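Local coordinates for protein response regulator ChrA (Corynebacterium diphtheriae, PDB 4YN8) that serves as the response regulator of a haem-sensing two-component system and probably regulates transcription by binding DNA through a LuxR-type helix-turn-helix domain, at residues Glu147-Gln152 / Ala165-Ser170; Asn153-Leu158 / Ala196-Arg201; Leu158-Leu163 / Asp188-Ala193. The protein carries 1 engineered substitution. All blocks are in the same frame, centred on the assembly; numbering follows the deposited sequence.

Interaction 1. Residues Glu147-Gln152 / Ala165-Ser170; sequences EIEILQ and AKLFIS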
ATOM      1  N   GLU A 147       2.418 -17.150  25.575  1.00  9.61           N
ATOM      2  CA  GLU A 147       3.414 -17.440  24.584  1.00 10.03           C
ATOM      3  C   GLU A 147       4.804 -17.690  25.224  1.00  9.30           C
ATOM      4  O   GLU A 147       5.527 -18.606  24.789  1.00 10.50           O
ATOM      5  CB  GLU A 147       3.472 -16.309  23.549  1.00 11.13           C
ATOM      6  CG  GLU A 147       2.295 -16.319  22.533  1.00 13.55           C
ATOM      7  CD  GLU A 147       2.143 -15.009  21.729  1.00 16.01           C
ATOM      8  OE1 GLU A 147       2.577 -13.899  22.176  1.00 17.08           O
ATOM      9  OE2 GLU A 147       1.488 -15.074  20.655  1.00 21.59           O
ATOM     10  N   ILE A 148       5.149 -16.919  26.247  1.00  9.73           N
ATOM     11  CA  ILE A 148       6.409 -17.116  26.981  1.00 10.45           C
ATOM     12  C   ILE A 148       6.421 -18.478  27.660  1.00 11.32           C
ATOM     13  O   ILE A 148       7.404 -19.219  27.595  1.00 11.24           O
ATOM     14  CB  ILE A 148       6.615 -16.016  28.040  1.00 10.75           C
ATOM     15  CG1 ILE A 148       6.791 -14.627  27.395  1.00 11.87           C
ATOM     16  CG2 ILE A 148       7.756 -16.390  28.988  1.00 11.49           C
ATOM     17  CD1 ILE A 148       7.901 -14.564  26.367  1.00 14.11           C
ATOM     18  N   GLU A 149       5.278 -18.849  28.246  1.00 11.52           N
ATOM     19  CA  GLU A 149       5.131 -20.146  28.879  1.00 12.35           C
ATOM     20  C   GLU A 149       5.308 -21.243  27.911  1.00 11.40           C
ATOM     21  O   GLU A 149       5.999 -22.239  28.192  1.00 11.89           O
ATOM     22  CB  GLU A 149       3.714 -20.266  29.483  1.00 14.16           C
ATOM     23  CG  GLU A 149       3.480 -21.508  30.300  1.00 17.26           C
ATOM     24  CD  GLU A 149       2.051 -21.542  30.878  1.00 21.89           C
ATOM     25  OE1 GLU A 149       1.105 -21.011  30.223  1.00 22.07           O
ATOM     26  OE2 GLU A 149       1.870 -22.125  31.957  1.00 24.61           O
ATOM     27  N   ILE A 150       4.725 -21.116  26.719  1.00 11.13           N
ATOM     28  CA  ILE A 150       4.935 -22.139  25.723  1.00 10.76           C
ATOM     29  C   ILE A 150       6.407 -22.252  25.337  1.00 11.47           C
ATOM     30  O   ILE A 150       6.920 -23.377  25.188  1.00 11.08           O
ATOM     31  CB  ILE A 150       4.047 -21.873  24.483  1.00 11.42           C
ATOM     32  CG1 ILE A 150       2.586 -22.255  24.826  1.00 12.59           C
ATOM     33  CG2 ILE A 150       4.484 -22.658  23.285  1.00 11.27           C
ATOM     34  CD1 ILE A 150       1.610 -21.783  23.795  1.00 13.41           C
ATOM     35  N   LEU A 151       7.045 -21.114  25.092  1.00 11.18           N
ATOM     36  CA  LEU A 151       8.510 -21.162  24.742  1.00 12.14           C
ATOM     37  C   LEU A 151       9.353 -21.826  25.827  1.00 11.74           C
ATOM     38  O   LEU A 151      10.254 -22.655  25.511  1.00 12.86           O
ATOM     39  CB  LEU A 151       9.016 -19.772  24.423  1.00 12.38           C
ATOM     40  CG  LEU A 151       8.564 -19.247  23.079  1.00 13.72           C
ATOM     41  CD1 LEU A 151       8.714 -17.724  23.113  1.00 14.48           C
ATOM     42  CD2 LEU A 151       9.364 -19.859  21.934  1.00 14.72           C
ATOM     43  N   GLN A 152       9.079 -21.502  27.080  1.00 12.42           N
ATOM     44  CA  GLN A 152       9.840 -22.071  28.227  1.00 13.01           C
ATOM     45  C   GLN A 152       9.666 -23.583  28.248  1.00 14.78           C
ATOM     46  O   GLN A 152      10.609 -24.344  28.550  1.00 15.41           O
ATOM     47  CB  GLN A 152       9.390 -21.456  29.521  1.00 13.53           C
ATOM     48  CG  GLN A 152       9.858 -20.021  29.638  1.00 13.44           C
ATOM     49  CD  GLN A 152       9.315 -19.285  30.797  1.00 14.62           C
ATOM     50  OE1 GLN A 152       8.185 -19.532  31.260  1.00 15.23           O
ATOM     51  NE2 GLN A 152      10.136 -18.445  31.368  1.00 15.08           N
ATOM     52  N   ALA A 165      -0.953 -31.299  27.304  1.00 18.37           N
ATOM     53  CA  ALA A 165      -1.264 -31.993  28.543  1.00 19.96           C
ATOM     54  C   ALA A 165      -0.830 -31.164  29.758  1.00 21.00           C
ATOM     55  O   ALA A 165      -1.568 -31.020  30.749  1.00 21.93           O
ATOM     56  CB  ALA A 165      -0.591 -33.351  28.527  1.00 21.01           C
ATOM     57  N   LYS A 166       0.349 -30.555  29.668  1.00 18.03           N
ATOM     58  CA  LYS A 166       0.883 -29.798  30.776  1.00 18.56           C
ATOM     59  C   LYS A 166       0.162 -28.483  31.018  1.00 17.63           C
ATOM     60  O   LYS A 166      -0.052 -28.071  32.178  1.00 18.33           O
ATOM     61  CB  LYS A 166       2.374 -29.581  30.528  1.00 20.09           C
ATOM     62  CG  LYS A 166       3.054 -28.944  31.719  1.00 22.34           C
ATOM     63  CD  LYS A 166       4.553 -28.841  31.540  1.00 23.37           C
ATOM     64  CE  LYS A 166       5.139 -28.008  32.680  1.00 25.31           C
ATOM     65  NZ  LYS A 166       6.612 -28.176  32.600  1.00 28.07           N
ATOM     66  N   LEU A 167      -0.224 -27.814  29.938  1.00 15.12           N
ATOM     67  CA  LEU A 167      -0.828 -26.485  30.032  1.00 16.42           C
ATOM     68  C   LEU A 167      -2.375 -26.533  30.062  1.00 16.43           C
ATOM     69  O   LEU A 167      -3.039 -25.497  30.220  1.00 17.90           O
ATOM     70  CB  LEU A 167      -0.380 -25.615  28.838  1.00 15.74           C
ATOM     71  CG  LEU A 167       1.155 -25.448  28.826  1.00 18.74           C
ATOM     72  CD1 LEU A 167       1.596 -24.521  27.708  1.00 19.57           C
ATOM     73  CD2 LEU A 167       1.699 -24.958  30.140  1.00 20.21           C
ATOM     74  N   PHE A 168      -2.917 -27.725  29.851  1.00 16.89           N
ATOM     75  CA  PHE A 168      -4.389 -27.939  29.775  1.00 17.40           C
ATOM     76  C   PHE A 168      -5.050 -27.134  28.710  1.00 15.47           C
ATOM     77  O   PHE A 168      -6.119 -26.541  28.925  1.00 15.92           O
ATOM     78  CB  PHE A 168      -5.073 -27.676  31.117  1.00 18.52           C
ATOM     79  CG  PHE A 168      -4.557 -28.510  32.227  1.00 21.28           C
ATOM     80  CD1 PHE A 168      -5.134 -29.722  32.537  1.00 24.77           C
ATOM     81  CD2 PHE A 168      -3.513 -28.040  33.038  1.00 25.84           C
ATOM     82  CE1 PHE A 168      -4.657 -30.495  33.592  1.00 25.93           C
ATOM     83  CE2 PHE A 168      -3.026 -28.807  34.091  1.00 24.64           C
ATOM     84  CZ  PHE A 168      -3.603 -30.039  34.354  1.00 27.29           C
ATOM     85  N   ILE A 169      -4.446 -27.127  27.521  1.00 13.79           N
ATOM     86  CA  ILE A 169      -5.070 -26.517  26.351  1.00 14.75           C
ATOM     87  C   ILE A 169      -4.935 -27.549  25.233  1.00 14.98           C
ATOM     88  O   ILE A 169      -4.086 -28.444  25.295  1.00 15.73           O
ATOM     89  CB  ILE A 169      -4.426 -25.152  25.966  1.00 14.50           C
ATOM     90  CG1 ILE A 169      -2.902 -25.311  25.765  1.00 15.66           C
ATOM     91  CG2 ILE A 169      -4.665 -24.106  27.037  1.00 15.88           C
ATOM     92  CD1 ILE A 169      -2.192 -24.033  25.307  1.00 15.63           C
ATOM     93  N   SER A 170      -5.760 -27.435  24.202  1.00 15.98           N
ATOM     94  CA  SER A 170      -5.792 -28.440  23.164  1.00 16.20           C
ATOM     95  C   SER A 170      -4.533 -28.353  22.317  1.00 17.86           C
ATOM     96  O   SER A 170      -3.941 -27.269  22.177  1.00 15.38           O
ATOM     97  CB  SER A 170      -7.008 -28.224  22.271  1.00 18.35           C
ATOM     98  OG  SER A 170      -6.876 -27.069  21.439  1.00 17.44           O
TER

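Interaction 2. Residues Asn153-Leu158 / Ala196-Arg201; sequences NLEQGL and AARQQR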
ATOM      1  N   ASN A 153       8.461 -24.054  27.927  1.00 14.70           N
ATOM      2  CA  ASN A 153       8.270 -25.514  27.828  1.00 16.09           C
ATOM      3  C   ASN A 153       8.817 -26.152  26.563  1.00 16.68           C
ATOM      4  O   ASN A 153       9.308 -27.310  26.610  1.00 18.02           O
ATOM      5  CB  ASN A 153       6.778 -25.860  28.064  1.00 15.81           C
ATOM      6  CG  ASN A 153       6.360 -25.648  29.502  1.00 18.20           C
ATOM      7  OD1 ASN A 153       5.870 -24.587  29.912  1.00 19.38           O
ATOM      8  ND2 ASN A 153       6.610 -26.625  30.291  1.00 18.49           N
ATOM      9  N   LEU A 154       8.793 -25.435  25.445  1.00 16.91           N
ATOM     10  CA  LEU A 154       9.435 -25.917  24.229  1.00 18.36           C
ATOM     11  C   LEU A 154      10.945 -26.110  24.489  1.00 18.75           C
ATOM     12  O   LEU A 154      11.552 -27.040  23.935  1.00 17.91           O
ATOM     13  CB  LEU A 154       9.335 -24.940  23.053  1.00 20.22           C
ATOM     14  CG  LEU A 154       8.175 -24.890  22.082  1.00 23.90           C
ATOM     15  CD1 LEU A 154       8.489 -23.831  21.017  1.00 23.91           C
ATOM     16  CD2 LEU A 154       7.903 -26.263  21.450  1.00 22.97           C
ATOM     17  N   GLU A 155      11.516 -25.210  25.283  1.00 17.82           N
ATOM     18  CA  GLU A 155      12.972 -25.275  25.618  1.00 18.40           C
ATOM     19  C   GLU A 155      13.299 -26.572  26.368  1.00 19.66           C
ATOM     20  O   GLU A 155      14.412 -27.091  26.261  1.00 19.27           O
ATOM     21  CB  GLU A 155      13.359 -24.091  26.497  1.00 19.80           C
ATOM     22  CG  GLU A 155      14.870 -23.917  26.636  1.00 19.41           C
ATOM     23  CD  GLU A 155      15.310 -22.814  27.590  1.00 20.62           C
ATOM     24  OE1 GLU A 155      14.526 -22.449  28.511  1.00 20.56           O
ATOM     25  OE2 GLU A 155      16.509 -22.382  27.483  1.00 20.68           O
ATOM     26  N   GLN A 156      12.356 -27.074  27.166  1.00 17.30           N
ATOM     27  CA  GLN A 156      12.526 -28.327  27.885  1.00 20.03           C
ATOM     28  C   GLN A 156      12.290 -29.575  27.033  1.00 20.88           C
ATOM     29  O   GLN A 156      12.373 -30.666  27.543  1.00 22.72           O
ATOM     30  CB  GLN A 156      11.634 -28.345  29.111  1.00 22.73           C
ATOM     31  CG  GLN A 156      11.985 -27.274  30.114  1.00 27.06           C
ATOM     32  CD  GLN A 156      10.871 -27.060  31.103  1.00 32.38           C
ATOM     33  OE1 GLN A 156      10.488 -27.982  31.800  1.00 40.14           O
ATOM     34  NE2 GLN A 156      10.322 -25.864  31.144  1.00 35.98           N
ATOM     35  N   GLY A 157      12.007 -29.393  25.756  1.00 18.88           N
ATOM     36  CA  GLY A 157      11.904 -30.438  24.773  1.00 20.14           C
ATOM     37  C   GLY A 157      10.530 -31.056  24.635  1.00 20.88           C
ATOM     38  O   GLY A 157      10.408 -32.160  24.148  1.00 20.21           O
ATOM     39  N   LEU A 158       9.480 -30.351  25.039  1.00 19.79           N
ATOM     40  CA  LEU A 158       8.144 -30.951  25.002  1.00 20.21           C
ATOM     41  C   LEU A 158       7.578 -30.919  23.608  1.00 18.51           C
ATOM     42  O   LEU A 158       7.700 -29.929  22.905  1.00 20.12           O
ATOM     43  CB  LEU A 158       7.216 -30.222  25.973  1.00 20.10           C
ATOM     44  CG  LEU A 158       7.215 -30.699  27.401  1.00 22.38           C
ATOM     45  CD1 LEU A 158       8.528 -30.464  28.123  1.00 24.70           C
ATOM     46  CD2 LEU A 158       6.084 -30.025  28.141  1.00 21.94           C
ATOM     47  N   ALA A 196      16.034 -18.229  18.856  1.00 12.43           N
ATOM     48  CA  ALA A 196      15.659 -16.831  18.803  1.00 12.36           C
ATOM     49  C   ALA A 196      15.204 -16.312  20.168  1.00 10.94           C
ATOM     50  O   ALA A 196      15.513 -15.193  20.540  1.00 11.35           O
ATOM     51  CB  ALA A 196      14.576 -16.582  17.767  1.00 12.36           C
ATOM     52  N   ALA A 197      14.449 -17.135  20.909  1.00  9.87           N
ATOM     53  CA  ALA A 197      13.927 -16.723  22.199  1.00  9.50           C
ATOM     54  C   ALA A 197      15.084 -16.532  23.186  1.00  9.40           C
ATOM     55  O   ALA A 197      15.050 -15.651  24.018  1.00 10.04           O
ATOM     56  CB  ALA A 197      12.982 -17.753  22.735  1.00  8.93           C
ATOM     57  N   ARG A 198      16.104 -17.361  23.049  1.00  8.77           N
ATOM     58  CA  ARG A 198      17.323 -17.188  23.876  1.00  9.98           C
ATOM     59  C   ARG A 198      18.131 -15.928  23.503  1.00 10.01           C
ATOM     60  O   ARG A 198      18.538 -15.183  24.418  1.00  9.64           O
ATOM     61  CB  ARG A 198      18.231 -18.415  23.771  1.00 10.14           C
ATOM     62  CG  ARG A 198      17.656 -19.633  24.418  1.00 11.66           C
ATOM     63  CD  ARG A 198      18.511 -20.839  24.157  1.00 12.52           C
ATOM     64  NE  ARG A 198      18.166 -21.953  25.034  1.00 13.70           N
ATOM     65  CZ  ARG A 198      18.658 -23.171  24.882  1.00 14.28           C
ATOM     66  NH1 ARG A 198      19.505 -23.416  23.879  1.00 15.04           N
ATOM     67  NH2 ARG A 198      18.332 -24.094  25.777  1.00 14.92           N
ATOM     68  N   GLN A 199      18.311 -15.669  22.205  1.00 10.02           N
ATOM     69  CA  GLN A 199      19.038 -14.484  21.754  1.00 11.09           C
ATOM     70  C   GLN A 199      18.317 -13.224  22.178  1.00 11.07           C
ATOM     71  O   GLN A 199      18.932 -12.216  22.586  1.00 11.47           O
ATOM     72  CB  GLN A 199      19.163 -14.506  20.238  1.00 12.18           C
ATOM     73  CG  GLN A 199      20.098 -15.603  19.792  1.00 14.15           C
ATOM     74  CD  GLN A 199      20.082 -15.808  18.308  1.00 18.99           C
ATOM     75  OE1 GLN A 199      19.145 -15.361  17.621  1.00 21.02           O
ATOM     76  NE2 GLN A 199      21.094 -16.505  17.786  1.00 20.33           N
ATOM     77  N   GLN A 200      16.996 -13.301  22.143  1.00 10.33           N
ATOM     78  CA  GLN A 200      16.157 -12.164  22.478  1.00 10.55           C
ATOM     79  C   GLN A 200      15.870 -12.001  23.961  1.00  9.78           C
ATOM     80  O   GLN A 200      15.203 -11.042  24.420  1.00  9.25           O
ATOM     81  CB  GLN A 200      14.847 -12.237  21.674  1.00 11.11           C
ATOM     82  CG  GLN A 200      15.092 -12.011  20.211  1.00 11.58           C
ATOM     83  CD  GLN A 200      13.858 -11.946  19.371  1.00 13.51           C
ATOM     84  OE1 GLN A 200      12.825 -11.485  19.835  1.00 14.14           O
ATOM     85  NE2 GLN A 200      13.950 -12.449  18.114  1.00 16.04           N
ATOM     86  N   ARG A 201      16.395 -12.925  24.738  1.00  9.28           N
ATOM     87  CA  ARG A 201      16.253 -12.902  26.191  1.00  9.89           C
ATOM     88  C   ARG A 201      14.800 -12.897  26.698  1.00  9.74           C
ATOM     89  O   ARG A 201      14.461 -12.186  27.655  1.00 10.50           O
ATOM     90  CB  ARG A 201      17.094 -11.770  26.818  1.00 10.12           C
ATOM     91  CG  ARG A 201      18.541 -11.835  26.400  1.00 10.18           C
ATOM     92  CD  ARG A 201      19.218 -13.034  27.006  1.00 10.85           C
ATOM     93  NE  ARG A 201      20.680 -12.833  27.039  1.00 11.33           N
ATOM     94  CZ  ARG A 201      21.495 -13.037  26.016  1.00 11.81           C
ATOM     95  NH1 ARG A 201      21.037 -13.459  24.842  1.00 12.36           N
ATOM     96  NH2 ARG A 201      22.792 -12.774  26.162  1.00 11.83           N
TER

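Interaction 3. Residues Leu158-Leu163 / Asp188-Ala193; sequences LSNRQL and DNRTAA. With SO4 (sulfate ion), chain D.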
ATOM      1  N   LEU A 158       9.480 -30.351  25.039  1.00 19.79           N
ATOM      2  CA  LEU A 158       8.144 -30.951  25.002  1.00 20.21           C
ATOM      3  C   LEU A 158       7.578 -30.919  23.608  1.00 18.51           C
ATOM      4  O   LEU A 158       7.700 -29.929  22.905  1.00 20.12           O
ATOM      5  CB  LEU A 158       7.216 -30.222  25.973  1.00 20.10           C
ATOM      6  CG  LEU A 158       7.215 -30.699  27.401  1.00 22.38           C
ATOM      7  CD1 LEU A 158       8.528 -30.464  28.123  1.00 24.70           C
ATOM      8  CD2 LEU A 158       6.084 -30.025  28.141  1.00 21.94           C
ATOM      9  N   SER A 159       6.903 -31.996  23.213  1.00 18.26           N
ATOM     10  CA  SER A 159       6.144 -32.063  21.962  1.00 17.44           C
ATOM     11  C   SER A 159       4.842 -31.267  22.124  1.00 17.27           C
ATOM     12  O   SER A 159       4.437 -30.911  23.254  1.00 16.76           O
ATOM     13  CB  SER A 159       5.743 -33.519  21.671  1.00 18.04           C
ATOM     14  OG  SER A 159       4.908 -34.021  22.696  1.00 17.26           O
ATOM     15  N   ASN A 160       4.153 -31.054  21.016  1.00 17.77           N
ATOM     16  CA  ASN A 160       2.842 -30.393  21.054  1.00 17.56           C
ATOM     17  C   ASN A 160       1.876 -31.116  21.977  1.00 17.33           C
ATOM     18  O   ASN A 160       1.168 -30.468  22.736  1.00 16.64           O
ATOM     19  CB  ASN A 160       2.273 -30.314  19.665  1.00 18.83           C
ATOM     20  CG  ASN A 160       2.973 -29.297  18.784  1.00 20.46           C
ATOM     21  OD1 ASN A 160       3.897 -28.570  19.161  1.00 21.78           O
ATOM     22  ND2 ASN A 160       2.527 -29.254  17.575  1.00 24.07           N
ATOM     23  N   ARG A 161       1.903 -32.457  22.002  1.00 19.08           N
ATOM     24  CA  ARG A 161       0.997 -33.221  22.860  1.00 20.05           C
ATOM     25  C   ARG A 161       1.355 -33.036  24.311  1.00 17.88           C
ATOM     26  O   ARG A 161       0.496 -32.916  25.171  1.00 17.62           O
ATOM     27  CB  ARG A 161       1.009 -34.730  22.546  1.00 23.30           C
ATOM     28  CG  ARG A 161      -0.008 -35.535  23.370  1.00 28.74           C
ATOM     29  CD  ARG A 161       0.152 -37.077  23.311  1.00 35.32           C
ATOM     30  NE  ARG A 161       1.520 -37.549  23.637  1.00 40.88           N
ATOM     31  CZ  ARG A 161       2.149 -37.405  24.818  1.00 41.32           C
ATOM     32  NH1 ARG A 161       1.578 -36.782  25.866  1.00 43.17           N
ATOM     33  NH2 ARG A 161       3.384 -37.883  24.954  1.00 41.72           N
ATOM     34  N   GLN A 162       2.647 -33.015  24.605  1.00 16.92           N
ATOM     35  CA  GLN A 162       3.066 -32.826  25.963  1.00 16.81           C
ATOM     36  C   GLN A 162       2.729 -31.436  26.488  1.00 15.19           C
ATOM     37  O   GLN A 162       2.417 -31.263  27.678  1.00 16.85           O
ATOM     38  CB  GLN A 162       4.580 -33.085  26.069  1.00 18.41           C
ATOM     39  CG  GLN A 162       4.910 -34.576  26.042  1.00 20.83           C
ATOM     40  CD  GLN A 162       6.390 -34.822  25.923  1.00 22.95           C
ATOM     41  OE1 GLN A 162       7.081 -34.171  25.152  1.00 19.87           O
ATOM     42  NE2 GLN A 162       6.859 -35.807  26.626  1.00 26.65           N
ATOM     43  N   LEU A 163       2.842 -30.449  25.607  1.00 15.87           N
ATOM     44  CA  LEU A 163       2.515 -29.073  25.924  1.00 15.65           C
ATOM     45  C   LEU A 163       1.051 -28.979  26.239  1.00 15.21           C
ATOM     46  O   LEU A 163       0.687 -28.350  27.190  1.00 16.98           O
ATOM     47  CB  LEU A 163       2.819 -28.125  24.753  1.00 17.28           C
ATOM     48  CG  LEU A 163       4.288 -27.806  24.475  1.00 17.59           C
ATOM     49  CD1 LEU A 163       4.503 -27.031  23.190  1.00 19.19           C
ATOM     50  CD2 LEU A 163       4.837 -27.042  25.649  1.00 18.53           C
ATOM     51  N   ASP A 188      10.590 -20.457  11.542  1.00 22.84           N
ATOM     52  CA  ASP A 188       9.518 -21.352  11.062  1.00 25.53           C
ATOM     53  C   ASP A 188       9.561 -22.755  11.634  1.00 24.45           C
ATOM     54  O   ASP A 188       8.890 -23.658  11.131  1.00 23.31           O
ATOM     55  CB  ASP A 188       9.530 -21.384   9.530  1.00 29.11           C
ATOM     56  CG  ASP A 188      10.728 -22.118   8.968  1.00 31.32           C
ATOM     57  OD1 ASP A 188      11.439 -22.819   9.704  1.00 33.74           O
ATOM     58  OD2 ASP A 188      10.966 -22.009   7.733  1.00 40.29           O
ATOM     59  N   ASN A 189      10.315 -22.968  12.707  1.00 21.82           N
ATOM     60  CA  ASN A 189      10.301 -24.222  13.390  1.00 21.04           C
ATOM     61  C   ASN A 189      10.687 -24.035  14.858  1.00 19.20           C
ATOM     62  O   ASN A 189      11.215 -22.982  15.247  1.00 14.99           O
ATOM     63  CB  ASN A 189      11.271 -25.214  12.747  1.00 22.47           C
ATOM     64  CG  ASN A 189      12.705 -24.725  12.785  1.00 23.04           C
ATOM     65  OD1 ASN A 189      13.167 -24.026  11.874  1.00 30.99           O
ATOM     66  ND2 ASN A 189      13.412 -25.087  13.806  1.00 20.27           N
ATOM     67  N   ARG A 190      10.448 -25.085  15.627  1.00 18.04           N
ATOM     68  CA  ARG A 190      10.600 -25.048  17.089  1.00 20.20           C
ATOM     69  C   ARG A 190      12.044 -24.898  17.596  1.00 19.71           C
ATOM     70  O   ARG A 190      12.280 -24.195  18.571  1.00 19.60           O
ATOM     71  CB  ARG A 190       9.883 -26.231  17.800  1.00 21.64           C
ATOM     72  CG  ARG A 190      10.473 -27.625  17.681  1.00 24.29           C
ATOM     73  CD  ARG A 190       9.616 -28.657  18.466  1.00 26.87           C
ATOM     74  NE  ARG A 190       8.272 -28.503  17.978  1.00 29.91           N
ATOM     75  CZ  ARG A 190       7.121 -28.565  18.652  1.00 25.91           C
ATOM     76  NH1 ARG A 190       6.999 -28.859  19.933  1.00 26.15           N
ATOM     77  NH2 ARG A 190       6.050 -28.323  17.957  1.00 25.99           N
ATOM     78  N   THR A 191      13.007 -25.552  16.940  1.00 20.97           N
ATOM     79  CA  THR A 191      14.416 -25.396  17.298  1.00 21.37           C
ATOM     80  C   THR A 191      14.907 -23.970  17.082  1.00 19.33           C
ATOM     81  O   THR A 191      15.551 -23.416  17.972  1.00 16.73           O
ATOM     82  CB  THR A 191      15.312 -26.333  16.495  1.00 24.05           C
ATOM     83  OG1 THR A 191      14.846 -27.647  16.701  1.00 26.37           O
ATOM     84  CG2 THR A 191      16.727 -26.259  17.012  1.00 24.97           C
ATOM     85  N   ALA A 192      14.526 -23.365  15.965  1.00 17.49           N
ATOM     86  CA  ALA A 192      14.919 -22.002  15.662  1.00 18.39           C
ATOM     87  C   ALA A 192      14.216 -21.014  16.604  1.00 16.97           C
ATOM     88  O   ALA A 192      14.768 -19.952  16.926  1.00 15.32           O
ATOM     89  CB  ALA A 192      14.607 -21.638  14.221  1.00 19.84           C
ATOM     90  N   ALA A 193      12.971 -21.343  16.985  1.00 14.28           N
ATOM     91  CA  ALA A 193      12.252 -20.528  17.942  1.00 13.17           C
ATOM     92  C   ALA A 193      12.961 -20.455  19.288  1.00 12.22           C
ATOM     93  O   ALA A 193      13.006 -19.400  19.930  1.00 10.98           O
ATOM     94  CB  ALA A 193      10.841 -21.038  18.161  1.00 12.60           C
TER
HETATM   95  S   SO4 D 202       7.494 -27.322  14.364  1.00 34.33           S
HETATM   96  O1  SO4 D 202       6.752 -26.777  15.538  1.00 38.96           O
HETATM   97  O2  SO4 D 202       7.187 -28.730  14.146  1.00 38.58           O
HETATM   98  O3  SO4 D 202       6.981 -26.432  13.327  1.00 39.32           O
HETATM   99  O4  SO4 D 202       8.957 -27.284  14.439  1.00 33.27           O

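Interaction 1. Residues Glu147-Gln152 / Ala165-Ser170
Leu167 reaches from the end of helix 160-167 to helix 145-155 with its two methyls divided between Ile150 and Glu149, joining the first two helices of the LuxR-type helix-turn-helix domain. CD1 is the apolar half of this grip: it meets CG1 of Ile150 at 3.8 Å, the two branches crossing at a slant. CD2 packs on the carboxylate end and CG of Glu149, with Leu167 CD2 3.4 Å from Glu149 OE2, as the two side chains run past each other in opposite directions. With CG anti to the backbone N (chi1 -174°) and the chain extended beyond it, the carboxylate reaches the flank of Leu167. A glutamate suits this place because OE1 is turned to Arg146 in a salt bridge, and the arginine side chain also touches Leu167. Ile150, beta-branched and buried, packs in addition on His177 and Leu178 of helix 171-185, so it helps close the small core between helix 145-155 and the two helices of the helix-turn-helix. Just beyond Leu167 the helix stops at Phe168, where phi turns positive, and Ser170 stands at the N-cap position of helix 171-185, its OG hydrogen-bonded to Thr173 OG1.

Interaction 2. Residues Asn153-Leu158 / Ala196-Arg201
Glu155 and Arg198 meet across two helices whose backbones stay well separated, the nearest CA atoms, those of Glu155 and Ala197, being 9.3 Å apart. Long side chains therefore have to span the gap, and a glutamate and an arginine do so with a salt bridge at the surface. Arg198 offers its side-on edge: NE lies 3.0 Å from Glu155 OE2, and NH2 of the same guanidinium also donates to OE2, with N-H...O angles of 152° and 147°. Both nitrogens thus converge on one oxygen, a forked grip rather than a pairing of two nitrogens with two oxygens. OE2 lies in the guanidinium plane but is approached on its anti side, and the two planes stand 64° apart. Arg198, extended from CG to NE, brings this edge across to the similarly extended Glu155. A bound magnesium ion, whose nearest approach to the Glu155 side chain is about 4 Å, would probably add to the positive surroundings of the carboxylate. Both helices end close by in Schellman motifs with positive phi, which glycine takes easily at Gly157 and which Arg201 adopts without being a glycine. Arg201 turns back so that its N and its NH1 (3.1 Å) both reach Arg198 O, from opposite faces of the carbonyl plane. Around the salt bridge the surroundings are apolar: Glu155 touches Ile194 of helix 190-199 and the C-terminal Ile203, Ala197 also packs on Ile203, and Leu154 touches Leu163 of helix 160-167 and Leu178 of helix 171-185.

Interaction 3. Residues Leu158-Leu163 / Asp188-Ala193
Arg190 spans the space between the starts of helix 160-167 and helix 190-199, its guanidinium edge shared between protein oxygens and a sulfate, with NH2 serving both. The packed side is where Leu158, Asn160 and Leu163 meet the guanidinium. Asn160 OD1 receives a nearly straight bond from Arg190 NH2 (171°), although the modelled 2.5 Å between those atoms is so short that the exact value is doubtful. Arg190 NH1 adds only weak bonds, to Asn160 OD1 and to Leu158 O, the latter pair 3.2 Å apart. An amide oxygen and a backbone carbonyl at the guanidinium edge suit a cation that needs several acceptors, and Leu163 approaches obliquely with a methyl. Asn160 sits in the first turn after the N-cap Ser159, where a capping box fixes the backbone: Ser159 N donates to Gln162 OE1 at 2.9 Å and Gln162 N to Ser159 OG at 3.1 Å. On the other side the protein gives way to the sulfate, probably from the crystallisation liquor. Arg190 N reaches sulfate O4 at 2.9 Å, and Arg190 NH2 reaches sulfate O1 at 3.0 Å. The bend at chi3 (54°) lets backbone and guanidinium serve one anion. The backbone N-H of Arg190 in the first turn, its guanidinium NH2 with weak help from NE, and the hydroxyl of Tyr182 in helix 171-185 make a site suited to a tetrahedral anion, so the sulfate might occupy a place that a DNA phosphate could take.

Overall arrangement
The three interactions link helix 145-155, helix 160-167 and helix 190-199 of the DNA-binding domain, with helix 171-185 packing on residues of each. Their centres lie close together: about 12 Å between interactions 1 and 2, 10 Å between 1 and 3, and 9 Å between 2 and 3. Leu158 belongs to both interaction 2 and interaction 3, and Asn153 CB of interaction 2 lies 3.3 Å from Leu163 CD2 of interaction 3. Lys166 of interaction 1 also packs against Leu158. All three centres are 35 to 37 Å from the centre of the chain. The magnesium site of Asp12, His14 and Asp54 lies in a different domain, the receiver; the sulfate bound at Arg190 belongs to interaction 3 alone among the three.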